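Local coordinates for DNA ligase D 3'-phosphoesterase domain-containing protein (Methanocella paludicola, PDB 5DMP), which probably removes 3'-phosphate and 3'-ribonucleotide ends from DNA as the phosphoesterase of archaeal non-homologous end-joining repair, at residues I8-H11 with H17-L20; V33-S38 with V43-M48; N84-K89 with E98-Q103; G112-G117 with K150-S155. All blocks are in the same frame, centred on the assembly; numbering follows the deposited sequence.

Contact 1 of 4, residues I8-H11 with H17-L20. With VN4 (oxido(dioxo)vanadium), chain J.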
loop_
_atom_site.group_PDB
_atom_site.type_symbol
_atom_site.label_atom_id
_atom_site.label_comp_id
_atom_site.label_asym_id
_atom_site.label_seq_id
_atom_site.Cartn_x
_atom_site.Cartn_y
_atom_site.Cartn_z
ATOM N N ILE A 8 -2.397 -4.150 -1.329
ATOM C CA ILE A 8 -3.252 -3.020 -1.067
ATOM C C ILE A 8 -4.672 -3.565 -1.053
ATOM O O ILE A 8 -5.128 -4.238 -2.034
ATOM C CB ILE A 8 -3.160 -1.942 -2.206
ATOM C CG1 ILE A 8 -1.744 -1.255 -2.120
ATOM C CG2 ILE A 8 -4.328 -0.933 -2.004
ATOM C CD1 ILE A 8 -1.408 -0.186 -3.214
ATOM N N GLN A 9 -5.386 -3.239 0.013
ATOM C CA GLN A 9 -6.819 -3.572 0.044
ATOM C C GLN A 9 -7.588 -2.273 -0.139
ATOM O O GLN A 9 -7.227 -1.243 0.446
ATOM C CB GLN A 9 -7.166 -4.248 1.343
ATOM C CG GLN A 9 -6.800 -5.757 1.274
ATOM C CD GLN A 9 -6.424 -6.371 2.589
ATOM O OE1 GLN A 9 -5.637 -5.829 3.385
ATOM N NE2 GLN A 9 -6.939 -7.600 2.817
ATOM N N LYS A 10 -8.615 -2.324 -0.982
ATOM C CA LYS A 10 -9.510 -1.157 -1.158
ATOM C C LYS A 10 -10.638 -1.392 -0.164
ATOM O O LYS A 10 -11.227 -2.511 -0.065
ATOM C CB LYS A 10 -9.993 -1.064 -2.627
ATOM C CG LYS A 10 -10.876 0.179 -2.881
ATOM C CD LYS A 10 -11.242 0.218 -4.379
ATOM C CE LYS A 10 -12.159 1.434 -4.697
ATOM N NZ LYS A 10 -12.509 1.332 -6.149
ATOM N N HIS A 11 -10.963 -0.349 0.622
ATOM C CA HIS A 11 -11.718 -0.575 1.792
ATOM C C HIS A 11 -12.840 0.440 1.842
ATOM O O HIS A 11 -12.616 1.658 1.982
ATOM C CB HIS A 11 -10.817 -0.458 3.006
ATOM C CG HIS A 11 -11.420 -1.041 4.238
ATOM N ND1 HIS A 11 -10.662 -1.460 5.308
ATOM C CD2 HIS A 11 -12.708 -1.281 4.565
ATOM C CE1 HIS A 11 -11.465 -1.958 6.234
ATOM N NE2 HIS A 11 -12.712 -1.844 5.812
ATOM N N HIS A 17 -11.213 4.170 1.420
ATOM C CA HIS A 17 -9.793 4.377 1.486
ATOM C C HIS A 17 -9.026 3.106 1.080
ATOM O O HIS A 17 -9.629 2.071 0.768
ATOM C CB HIS A 17 -9.349 4.820 2.902
ATOM C CG HIS A 17 -9.550 3.759 3.959
ATOM N ND1 HIS A 17 -10.779 3.492 4.502
ATOM C CD2 HIS A 17 -8.698 2.858 4.499
ATOM C CE1 HIS A 17 -10.671 2.510 5.393
ATOM N NE2 HIS A 17 -9.419 2.088 5.389
ATOM N N TYR A 18 -7.711 3.210 1.001
ATOM C CA TYR A 18 -6.915 2.066 0.574
ATOM C C TYR A 18 -6.049 1.741 1.780
ATOM O O TYR A 18 -5.744 2.633 2.589
ATOM C CB TYR A 18 -6.103 2.356 -0.689
ATOM C CG TYR A 18 -6.999 2.560 -1.898
ATOM C CD1 TYR A 18 -7.788 3.734 -2.031
ATOM C CD2 TYR A 18 -7.022 1.618 -2.933
ATOM C CE1 TYR A 18 -8.614 3.900 -3.150
ATOM C CE2 TYR A 18 -7.841 1.771 -4.070
ATOM C CZ TYR A 18 -8.632 2.921 -4.159
ATOM O OH TYR A 18 -9.446 3.084 -5.284
ATOM N N ASP A 19 -5.743 0.471 1.985
ATOM C CA ASP A 19 -4.799 0.101 3.043
ATOM C C ASP A 19 -3.630 -0.508 2.348
ATOM O O ASP A 19 -3.749 -1.546 1.659
ATOM C CB ASP A 19 -5.424 -0.932 3.968
ATOM C CG ASP A 19 -6.569 -0.334 4.754
ATOM O OD1 ASP A 19 -6.239 0.626 5.479
ATOM O OD2 ASP A 19 -7.728 -0.787 4.601
ATOM N N LEU A 20 -2.465 0.099 2.537
ATOM C CA LEU A 20 -1.243 -0.457 1.992
ATOM C C LEU A 20 -0.517 -1.294 3.069
ATOM O O LEU A 20 -0.391 -0.828 4.206
ATOM C CB LEU A 20 -0.261 0.706 1.634
ATOM C CG LEU A 20 1.170 0.302 1.359
ATOM C CD1 LEU A 20 1.249 -0.473 -0.012
ATOM C CD2 LEU A 20 1.974 1.611 1.249
HETATM V V VN4 J . -8.370 -3.425 8.264
HETATM O O1 VN4 J . -8.449 -4.616 9.767
HETATM O O2 VN4 J . -9.483 -4.165 6.868
HETATM O O3 VN4 J . -7.328 -1.840 8.308
HETATM O O HOH W 1 -9.909 1.710 -7.601
#

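Contact 2 of 4, residues V33-S38 with V43-M48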
loop_
_atom_site.group_PDB
_atom_site.type_symbol
_atom_site.label_atom_id
_atom_site.label_comp_id
_atom_site.label_asym_id
_atom_site.label_seq_id
_atom_site.Cartn_x
_atom_site.Cartn_y
_atom_site.Cartn_z
ATOM N N VAL A 33 -4.382 4.792 3.268
ATOM C CA VAL A 33 -4.046 5.768 2.243
ATOM C C VAL A 33 -5.346 6.249 1.644
ATOM O O VAL A 33 -5.908 5.608 0.735
ATOM C CB VAL A 33 -3.096 5.140 1.157
ATOM C CG1 VAL A 33 -2.721 6.223 0.107
ATOM C CG2 VAL A 33 -1.837 4.562 1.855
ATOM N N PRO A 34 -5.875 7.378 2.154
ATOM C CA PRO A 34 -7.215 7.844 1.734
ATOM C C PRO A 34 -7.504 7.825 0.262
ATOM O O PRO A 34 -8.554 7.259 -0.120
ATOM C CB PRO A 34 -7.302 9.271 2.318
ATOM C CG PRO A 34 -6.557 9.097 3.599
ATOM C CD PRO A 34 -5.401 8.123 3.339
ATOM N N LYS A 35 -6.606 8.322 -0.590
ATOM C CA LYS A 35 -6.943 8.421 -2.038
ATOM C C LYS A 35 -6.242 7.320 -2.851
ATOM O O LYS A 35 -6.332 7.239 -4.100
ATOM C CB LYS A 35 -6.475 9.773 -2.609
ATOM C CG LYS A 35 -7.179 11.015 -2.019
ATOM C CD LYS A 35 -7.066 12.223 -2.969
ATOM C CE LYS A 35 -7.810 11.941 -4.292
ATOM N NZ LYS A 35 -7.299 12.536 -5.588
ATOM N N GLY A 36 -5.578 6.423 -2.149
ATOM C CA GLY A 36 -4.901 5.329 -2.908
ATOM C C GLY A 36 -3.591 5.754 -3.576
ATOM O O GLY A 36 -3.176 6.958 -3.497
ATOM N N PRO A 37 -2.872 4.791 -4.205
ATOM C CA PRO A 37 -1.579 5.087 -4.786
ATOM C C PRO A 37 -1.779 5.966 -6.019
ATOM O O PRO A 37 -2.887 5.948 -6.611
ATOM C CB PRO A 37 -1.060 3.720 -5.237
ATOM C CG PRO A 37 -2.286 2.873 -5.402
ATOM C CD PRO A 37 -3.252 3.348 -4.341
ATOM N N SER A 38 -0.748 6.723 -6.346
ATOM C CA SER A 38 -0.746 7.421 -7.629
ATOM C C SER A 38 0.471 6.944 -8.407
ATOM O O SER A 38 1.564 6.725 -7.831
ATOM C CB SER A 38 -0.757 8.959 -7.406
ATOM O OG SER A 38 -0.549 9.629 -8.653
ATOM N N VAL A 43 2.752 13.424 -7.313
ATOM C CA VAL A 43 1.624 13.416 -6.441
ATOM C C VAL A 43 2.053 12.864 -5.081
ATOM O O VAL A 43 2.681 11.796 -4.992
ATOM C CB VAL A 43 0.474 12.633 -7.099
ATOM C CG1 VAL A 43 -0.679 12.378 -6.119
ATOM C CG2 VAL A 43 -0.024 13.427 -8.326
ATOM N N LYS A 44 1.755 13.623 -4.020
ATOM C CA LYS A 44 2.093 13.163 -2.689
ATOM C C LYS A 44 0.825 12.595 -2.113
ATOM O O LYS A 44 -0.175 13.316 -1.991
ATOM C CB LYS A 44 2.543 14.342 -1.786
ATOM C CG LYS A 44 3.904 14.926 -2.139
ATOM C CD LYS A 44 5.020 13.906 -1.927
ATOM C CE LYS A 44 6.398 14.576 -2.002
ATOM N NZ LYS A 44 6.595 15.346 -3.277
ATOM N N ARG A 45 0.862 11.332 -1.703
ATOM C CA ARG A 45 -0.311 10.793 -1.010
ATOM C C ARG A 45 -0.016 10.701 0.489
ATOM O O ARG A 45 1.147 10.478 0.892
ATOM C CB ARG A 45 -0.601 9.386 -1.539
ATOM C CG ARG A 45 -1.171 9.400 -2.930
ATOM C CD ARG A 45 -2.528 10.007 -2.917
ATOM N NE ARG A 45 -3.134 9.476 -4.122
ATOM C CZ ARG A 45 -3.749 10.171 -5.053
ATOM N NH1 ARG A 45 -3.881 11.485 -4.918
ATOM N NH2 ARG A 45 -4.262 9.508 -6.089
ATOM N N LEU A 46 -1.005 10.951 1.324
ATOM C CA LEU A 46 -0.692 10.802 2.771
ATOM C C LEU A 46 -1.030 9.347 3.192
ATOM O O LEU A 46 -1.964 8.799 2.673
ATOM C CB LEU A 46 -1.536 11.751 3.575
ATOM C CG LEU A 46 -1.264 13.247 3.161
ATOM C CD1 LEU A 46 -2.104 14.122 4.084
ATOM C CD2 LEU A 46 0.187 13.659 3.127
ATOM N N ALA A 47 -0.270 8.823 4.135
ATOM C CA ALA A 47 -0.332 7.378 4.503
ATOM C C ALA A 47 -0.305 7.378 6.017
ATOM O O ALA A 47 0.684 7.765 6.637
ATOM C CB ALA A 47 0.891 6.613 3.950
ATOM N N MET A 48 -1.422 7.026 6.619
ATOM C CA MET A 48 -1.551 7.046 8.091
ATOM C C MET A 48 -1.335 5.618 8.667
ATOM O O MET A 48 -2.118 4.727 8.363
ATOM C CB MET A 48 -2.949 7.563 8.452
ATOM C CG MET A 48 -3.083 9.105 8.553
ATOM S SD MET A 48 -2.625 10.043 7.082
ATOM C CE MET A 48 -3.872 9.445 5.940
HETATM O O HOH W 2 -3.914 9.423 0.549
#

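Contact 3 of 4, residues N84-K89 with E98-Q103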
loop_
_atom_site.group_PDB
_atom_site.type_symbol
_atom_site.label_atom_id
_atom_site.label_comp_id
_atom_site.label_asym_id
_atom_site.label_seq_id
_atom_site.Cartn_x
_atom_site.Cartn_y
_atom_site.Cartn_z
ATOM N N ASN A 84 13.542 -4.443 -1.455
ATOM C CA ASN A 84 13.958 -3.271 -0.697
ATOM C C ASN A 84 15.110 -2.590 -1.481
ATOM O O ASN A 84 16.218 -3.141 -1.534
ATOM C CB ASN A 84 14.500 -3.752 0.648
ATOM C CG ASN A 84 15.140 -2.618 1.436
ATOM O OD1 ASN A 84 15.018 -1.429 1.080
ATOM N ND2 ASN A 84 15.783 -2.978 2.528
ATOM N N LEU A 85 14.866 -1.397 -2.051
ATOM C CA LEU A 85 15.890 -0.721 -2.857
ATOM C C LEU A 85 17.058 -0.247 -1.981
ATOM O O LEU A 85 18.167 -0.023 -2.504
ATOM C CB LEU A 85 15.277 0.468 -3.619
ATOM C CG LEU A 85 14.316 -0.032 -4.723
ATOM C CD1 LEU A 85 13.588 1.119 -5.345
ATOM C CD2 LEU A 85 15.076 -0.832 -5.760
ATOM N N ARG A 86 16.806 -0.062 -0.685
ATOM C CA ARG A 86 17.864 0.465 0.210
ATOM C C ARG A 86 18.960 -0.530 0.579
ATOM O O ARG A 86 19.924 -0.145 1.251
ATOM C CB ARG A 86 17.278 1.186 1.437
ATOM C CG ARG A 86 16.472 2.414 0.994
ATOM C CD ARG A 86 16.005 3.269 2.131
ATOM N NE ARG A 86 17.166 4.010 2.643
ATOM C CZ ARG A 86 17.275 4.550 3.860
ATOM N NH1 ARG A 86 16.284 4.485 4.748
ATOM N NH2 ARG A 86 18.412 5.207 4.173
ATOM N N GLU A 87 18.816 -1.786 0.153
ATOM C CA GLU A 87 19.921 -2.797 0.165
ATOM C C GLU A 87 20.869 -2.671 -0.995
ATOM O O GLU A 87 21.997 -3.223 -0.954
ATOM C CB GLU A 87 19.382 -4.223 0.156
ATOM C CG GLU A 87 18.734 -4.659 1.453
ATOM C CD GLU A 87 19.728 -4.976 2.605
ATOM O OE1 GLU A 87 19.278 -5.605 3.591
ATOM O OE2 GLU A 87 20.935 -4.614 2.568
ATOM N N GLU A 88 20.442 -1.940 -2.025
ATOM C CA GLU A 88 21.279 -1.745 -3.234
ATOM C C GLU A 88 22.174 -0.564 -3.226
ATOM O O GLU A 88 22.125 0.299 -4.107
ATOM C CB GLU A 88 20.393 -1.753 -4.447
ATOM C CG GLU A 88 19.528 -3.012 -4.445
ATOM C CD GLU A 88 18.964 -3.289 -5.826
ATOM O OE1 GLU A 88 19.698 -3.038 -6.834
ATOM O OE2 GLU A 88 17.791 -3.719 -5.903
ATOM N N LYS A 89 23.055 -0.521 -2.228
ATOM C CA LYS A 89 23.789 0.708 -1.957
ATOM C C LYS A 89 25.228 0.352 -1.640
ATOM O O LYS A 89 25.503 -0.792 -1.309
ATOM C CB LYS A 89 23.162 1.437 -0.761
ATOM C CG LYS A 89 21.675 1.723 -0.902
ATOM C CD LYS A 89 21.440 3.054 -1.560
ATOM C CE LYS A 89 19.949 3.193 -1.764
ATOM N NZ LYS A 89 19.662 3.999 -2.978
ATOM N N GLU A 98 13.535 -3.294 7.975
ATOM C CA GLU A 98 13.247 -2.876 9.331
ATOM C C GLU A 98 14.011 -1.616 9.717
ATOM O O GLU A 98 13.435 -0.709 10.325
ATOM C CB GLU A 98 13.458 -4.039 10.357
ATOM C CG GLU A 98 12.579 -5.289 10.137
ATOM C CD GLU A 98 13.117 -6.254 9.065
ATOM O OE1 GLU A 98 14.239 -6.050 8.498
ATOM O OE2 GLU A 98 12.389 -7.249 8.768
ATOM N N GLN A 99 15.289 -1.534 9.349
ATOM C CA GLN A 99 16.088 -0.288 9.588
ATOM C C GLN A 99 15.504 0.893 8.822
ATOM O O GLN A 99 15.407 2.013 9.359
ATOM C CB GLN A 99 17.535 -0.433 9.126
ATOM C CG GLN A 99 18.293 -1.446 9.933
ATOM C CD GLN A 99 19.685 -1.690 9.427
ATOM O OE1 GLN A 99 19.957 -1.739 8.211
ATOM N NE2 GLN A 99 20.592 -1.909 10.381
ATOM N N SER A 100 15.122 0.637 7.560
ATOM C CA SER A 100 14.358 1.645 6.791
ATOM C C SER A 100 13.102 2.134 7.498
ATOM O O SER A 100 12.852 3.362 7.573
ATOM C CB SER A 100 13.993 1.074 5.385
ATOM O OG SER A 100 15.193 0.776 4.674
ATOM N N TYR A 101 12.270 1.204 7.998
ATOM C CA TYR A 101 11.035 1.584 8.636
ATOM C C TYR A 101 11.348 2.417 9.903
ATOM O O TYR A 101 10.774 3.511 10.102
ATOM C CB TYR A 101 10.261 0.330 9.053
ATOM C CG TYR A 101 8.971 0.646 9.755
ATOM C CD1 TYR A 101 8.909 0.865 11.160
ATOM C CD2 TYR A 101 7.787 0.664 9.043
ATOM C CE1 TYR A 101 7.684 1.147 11.777
ATOM C CE2 TYR A 101 6.567 0.919 9.653
ATOM C CZ TYR A 101 6.522 1.178 10.994
ATOM O OH TYR A 101 5.260 1.454 11.454
ATOM N N ASP A 102 12.263 1.876 10.732
ATOM C CA ASP A 102 12.710 2.601 11.955
ATOM C C ASP A 102 13.224 3.993 11.641
ATOM O O ASP A 102 12.866 4.920 12.324
ATOM C CB ASP A 102 13.727 1.798 12.761
ATOM C CG ASP A 102 13.107 0.555 13.403
ATOM O OD1 ASP A 102 11.864 0.499 13.557
ATOM O OD2 ASP A 102 13.869 -0.377 13.747
ATOM N N GLN A 103 13.992 4.154 10.571
ATOM C CA GLN A 103 14.441 5.489 10.177
ATOM C C GLN A 103 13.364 6.395 9.524
ATOM O O GLN A 103 13.581 7.598 9.359
ATOM C CB GLN A 103 15.684 5.385 9.285
ATOM C CG GLN A 103 16.245 6.719 8.764
ATOM C CD GLN A 103 17.449 6.543 7.826
ATOM O OE1 GLN A 103 17.316 6.011 6.735
ATOM N NE2 GLN A 103 18.634 6.981 8.270
#

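Contact 4 of 4, residues G112-G117 with K150-S155. With EDO (1,2-ethanediol), chain C; EDO (1,2-ethanediol), chain B.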
loop_
_atom_site.group_PDB
_atom_site.type_symbol
_atom_site.label_atom_id
_atom_site.label_comp_id
_atom_site.label_asym_id
_atom_site.label_seq_id
_atom_site.Cartn_x
_atom_site.Cartn_y
_atom_site.Cartn_z
ATOM N N GLY A 112 3.605 -5.775 -8.144
ATOM C CA GLY A 112 2.202 -6.080 -8.089
ATOM C C GLY A 112 1.627 -6.369 -9.488
ATOM O O GLY A 112 2.383 -6.424 -10.513
ATOM N N LYS A 113 0.307 -6.479 -9.563
ATOM C CA LYS A 113 -0.387 -6.559 -10.838
ATOM C C LYS A 113 -0.791 -5.166 -11.287
ATOM O O LYS A 113 -0.883 -4.920 -12.503
ATOM C CB LYS A 113 -1.635 -7.447 -10.760
ATOM C CG LYS A 113 -1.348 -8.839 -10.188
ATOM C CD LYS A 113 -0.590 -9.740 -11.161
ATOM C CE LYS A 113 -1.512 -10.813 -11.739
ATOM N NZ LYS A 113 -0.962 -11.260 -13.044
ATOM N N LYS A 114 -1.031 -4.253 -10.350
ATOM C CA LYS A 114 -1.441 -2.911 -10.733
ATOM C C LYS A 114 -0.302 -1.904 -10.592
ATOM O O LYS A 114 -0.134 -0.993 -11.445
ATOM C CB LYS A 114 -2.684 -2.423 -10.004
ATOM C CG LYS A 114 -3.941 -3.329 -10.284
ATOM C CD LYS A 114 -5.128 -2.821 -9.502
ATOM C CE LYS A 114 -6.358 -3.763 -9.679
ATOM N NZ LYS A 114 -7.439 -3.353 -8.738
ATOM N N LEU A 115 0.440 -2.019 -9.500
ATOM C CA LEU A 115 1.622 -1.181 -9.242
ATOM C C LEU A 115 2.867 -1.979 -9.476
ATOM O O LEU A 115 3.019 -3.106 -8.959
ATOM C CB LEU A 115 1.602 -0.679 -7.778
ATOM C CG LEU A 115 0.479 0.171 -7.216
ATOM C CD1 LEU A 115 0.975 0.757 -5.898
ATOM C CD2 LEU A 115 0.160 1.295 -8.250
ATOM N N LYS A 116 3.769 -1.456 -10.302
ATOM C CA LYS A 116 5.019 -2.175 -10.578
ATOM C C LYS A 116 6.053 -1.164 -10.748
ATOM O O LYS A 116 6.204 -0.609 -11.844
ATOM C CB LYS A 116 5.053 -2.921 -11.935
ATOM C CG LYS A 116 3.870 -3.712 -12.396
ATOM C CD LYS A 116 4.343 -4.595 -13.576
ATOM C CE LYS A 116 3.162 -5.259 -14.287
ATOM N NZ LYS A 116 2.654 -6.445 -13.534
ATOM N N GLY A 117 6.823 -0.931 -9.724
ATOM C CA GLY A 117 7.909 0.054 -9.882
ATOM C C GLY A 117 8.268 0.642 -8.536
ATOM O O GLY A 117 7.807 0.139 -7.490
ATOM N N LYS A 150 -9.109 4.671 -11.242
ATOM C CA LYS A 150 -10.173 4.640 -12.247
ATOM C C LYS A 150 -9.995 3.522 -13.249
ATOM O O LYS A 150 -10.953 2.776 -13.570
ATOM C CB LYS A 150 -10.286 6.033 -12.921
ATOM C CG LYS A 150 -11.160 6.954 -12.069
ATOM C CD LYS A 150 -11.357 8.394 -12.574
ATOM C CE LYS A 150 -11.984 9.264 -11.471
ATOM N NZ LYS A 150 -11.847 10.748 -11.655
ATOM N N ALA A 151 -8.779 3.351 -13.716
ATOM C CA ALA A 151 -8.504 2.346 -14.742
ATOM C C ALA A 151 -8.675 0.906 -14.236
ATOM O O ALA A 151 -9.047 -0.030 -15.002
ATOM C CB ALA A 151 -7.095 2.517 -15.236
ATOM N N ALA A 152 -8.421 0.703 -12.940
ATOM C CA ALA A 152 -8.333 -0.702 -12.454
ATOM C C ALA A 152 -8.935 -0.811 -11.092
ATOM O O ALA A 152 -8.199 -0.961 -10.083
ATOM C CB ALA A 152 -6.888 -1.196 -12.482
ATOM N N PRO A 153 -10.286 -0.751 -11.034
ATOM C CA PRO A 153 -10.949 -0.595 -9.775
ATOM C C PRO A 153 -11.258 -1.896 -9.071
ATOM O O PRO A 153 -11.668 -1.858 -7.929
ATOM C CB PRO A 153 -12.262 0.161 -10.151
ATOM C CG PRO A 153 -12.508 -0.223 -11.600
ATOM C CD PRO A 153 -11.195 -0.556 -12.208
ATOM N N ASP A 154 -11.065 -3.047 -9.739
ATOM C CA ASP A 154 -11.663 -4.295 -9.245
ATOM C C ASP A 154 -10.657 -5.259 -8.589
ATOM O O ASP A 154 -9.443 -5.050 -8.666
ATOM C CB ASP A 154 -12.541 -5.010 -10.324
ATOM C CG ASP A 154 -13.638 -4.082 -10.845
ATOM O OD1 ASP A 154 -14.162 -3.272 -10.022
ATOM O OD2 ASP A 154 -13.886 -4.099 -12.089
ATOM N N SER A 155 -11.196 -6.306 -7.978
ATOM C CA SER A 155 -10.336 -7.256 -7.205
ATOM C C SER A 155 -9.318 -7.931 -8.091
ATOM O O SER A 155 -9.648 -8.510 -9.141
ATOM C CB SER A 155 -11.200 -8.304 -6.462
ATOM O OG SER A 155 -10.403 -9.354 -6.016
HETATM C C1 EDO C . -7.919 -6.072 -11.759
HETATM O O1 EDO C . -6.783 -6.961 -11.841
HETATM C C2 EDO C . -9.181 -6.886 -11.995
HETATM O O2 EDO C . -8.775 -8.255 -11.980
HETATM C C1 EDO B . -17.913 -0.663 -7.985
HETATM O O1 EDO B . -18.837 -1.412 -7.130
HETATM C C2 EDO B . -16.539 -0.445 -7.353
HETATM O O2 EDO B . -15.674 -1.612 -7.417
#

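Contact 1 of 4, residues I8-H11 with H17-L20
Gln9 O accepts the shortest bond between the two strands, 2.7 Å from Asp19 N. Gln9 N returns a bond to Asp19 O, making this an antiparallel hydrogen-bonded pair, and His11 and His17 form the next one, with His11 N 2.8 Å from His17 O. Strands 5-12 and 16-24 thus form a beta hairpin. On the face carrying Gln9, Asp19, His11 and His17, His11 ND1 donates to Asp19 OD2 (3.1 Å). The carboxylate oxygen lies in the imidazole plane, although the carboxylate itself is turned 74° from the ring. CG of His11 stands trans to the backbone N (chi1 -164°), which places the ring beside Asp19 and the ligand. The His17 ring lies alongside, one face covered by His11 CB, 4.0 Å from the ring centroid; the two imidazoles are offset, their planes 28° apart, with little overlap. On the other face the extended Lys10 chain runs along Tyr18, with CG over the phenol ring and CE 3.2 Å from Tyr18 OH, and a water joins Lys10 NZ to that hydroxyl. Ile8 CG2 meets the edge of the same ring, while its CG1 packs on Leu20 CD1 at 3.7 Å. His11 and Asp19 line the pocket of the oxido(dioxo)vanadium, which probably mimics a phosphate; His11 CE1 comes within 3.0 Å of VN4 O2, and a magnesium ion lies about 3 Å from the His11 side chain. By tying these two pocket residues together, the ND1 bond, with weak ones from NE2 to Gly70 O and Gly71 O, is likely to limit rotation of the ring.

Contact 2 of 4, residues V33-S38 with V43-M48
A type I beta turn from Val33 to Gly36 opens the loop between strands 27-33 and 45-53, and Arg45, at the start of the second strand, reaches back to close it. Arg45 NE donates to Gly36 O at 2.6 Å, the oxygen lying near the guanidinium plane and the N-H...O angle being 145°. The arginine chain bends at its second torsion (chi2 -67°), folding CG and CD against that same oxygen. Its flat group is sandwiched: Lys35 CB sits over the centre of one face, 3.7 Å from Arg45 CZ, and Ser38 CB over the opposite face, toward its rim, 3.8 Å from Arg45 NH2. Lys35 NZ also approaches Arg45 NH1 to 3.6 Å, two like charges close together where the chains cross at about a right angle. An alanine at Arg45 would take away this filling, and would probably leave Gly36 O without its donor and Lys35 and Ser38 facing a gap. Ser38 OG, hydrogen-bonded to Asp40 N, meets Val43 CB only by packing, at 3.5 Å. Farther along strand 45-53, Val33 CG2 packs on Ala47 CB at 4.0 Å, Met48 curls its CE onto the Pro34 ring, and a water links Lys35 N to Leu46 O. Strand 132-136 pairs with strand 45-53 and sends Phe134 against Val33, Pro37 and Ala47, while Glu149 of helix 148-151 touches Pro37 and Arg45.

Contact 3 of 4, residues N84-K89 with E98-Q103
Arg86 and Gln103 meet at about a right angle along their chains, yet their flat ends are nearly coplanar, the guanidinium and amide planes 12° apart. The contact sets a short 3-10 segment, 85-87, against helix 97-103. Arg86 approaches end-on and grips one oxygen with two nitrogens: NH1 lies 2.7 Å and NH2 2.9 Å from Gln103 OE1, which sits in the guanidinium plane. The NH1 bond comes nearly straight off the amide carbonyl, the NH2 bond within the carbonyl plane. Gln103 reaches this place because CG stands trans to its backbone N (chi1 178°) and the chain runs out extended, whereas Arg86 turns at its third torsion (chi3 74°). NH1 has a further acceptor in Lys105 O, at the start of strand 105-111, so the arginine ties the 3-10 segment both to the helix side chain and to the chain that follows. Ser100 lies alongside the arginine chain, its OG 3.7 Å from Arg86 CD; the hydroxyl itself is bonded to Thr96 O one helical turn back, and meets the arginine only by packing. Met95 touches Arg86, Ser100 and Gln103, filling in beside the polar grip, and its O accepts from Asn84 ND2. The arginine's own backbone is held separately by an Asx turn: Asn84 OD1 accepts from Arg86 N at 2.9 Å, the donor lying well above the plane of the side-chain carbonyl.

Contact 4 of 4, residues G112-G117 with K150-S155
This is a surface contact in which one lysine bridges two loops distant in sequence: the turn between strands 105-111 and 118-123, and the segment that leaves helix 148-151. Ala152 is the first residue to depart from helical angles there, and the chain beyond it presents two backbone carbonyls to Lys114. NZ bonds to Asp154 O at 2.6 Å and to Ala152 O at 2.8 Å, the first with the ammonium near the carbonyl plane, the second with it well above. The side chain is extended from CG to NZ (chi2 178°), a straight rod whose CD also rests 3.8 Å from Ala152 CB. A third acceptor, Trp77 O on strand 72-84, receives NZ too, and the Trp77 ring gives a cation-pi contact. A methionine in place of Lys114, shorter and uncharged, is likely to leave the carbonyls of Ala152, Asp154 and Trp77 without their shared donor. An ethanediol molecule, probably from the crystallisation liquor, packs at Lys114 CE and bonds to Ser155 O. The Asp154 carboxylate stays 6.8 Å from NZ (OD1), too far for a salt bridge; three backbone carbonyls share the ammonium instead, and charge-dipole attraction probably contributes to the hold.

Contact 1 is the buried one, a strand pair at the heart of the sheet that carries the vanadate-pocket residues; contact 2 is partly buried and continues the same sheet, meeting contact 1 through Tyr18 O and Val33 N and through Pro37 against Ile8. Contact 4 lies at the surface yet leans on the same core, Leu115 touching both Ile8 and Pro37. Contact 3, partly buried but peripheral, has its centre about 17 Å from that of the chain and touches none of the others. The chemistry follows place: backbone pairing and a histidine-carboxylate bond in the core, arginine to carbonyl or amide oxygen in contacts 2 and 3, lysine to backbone carbonyls at the surface.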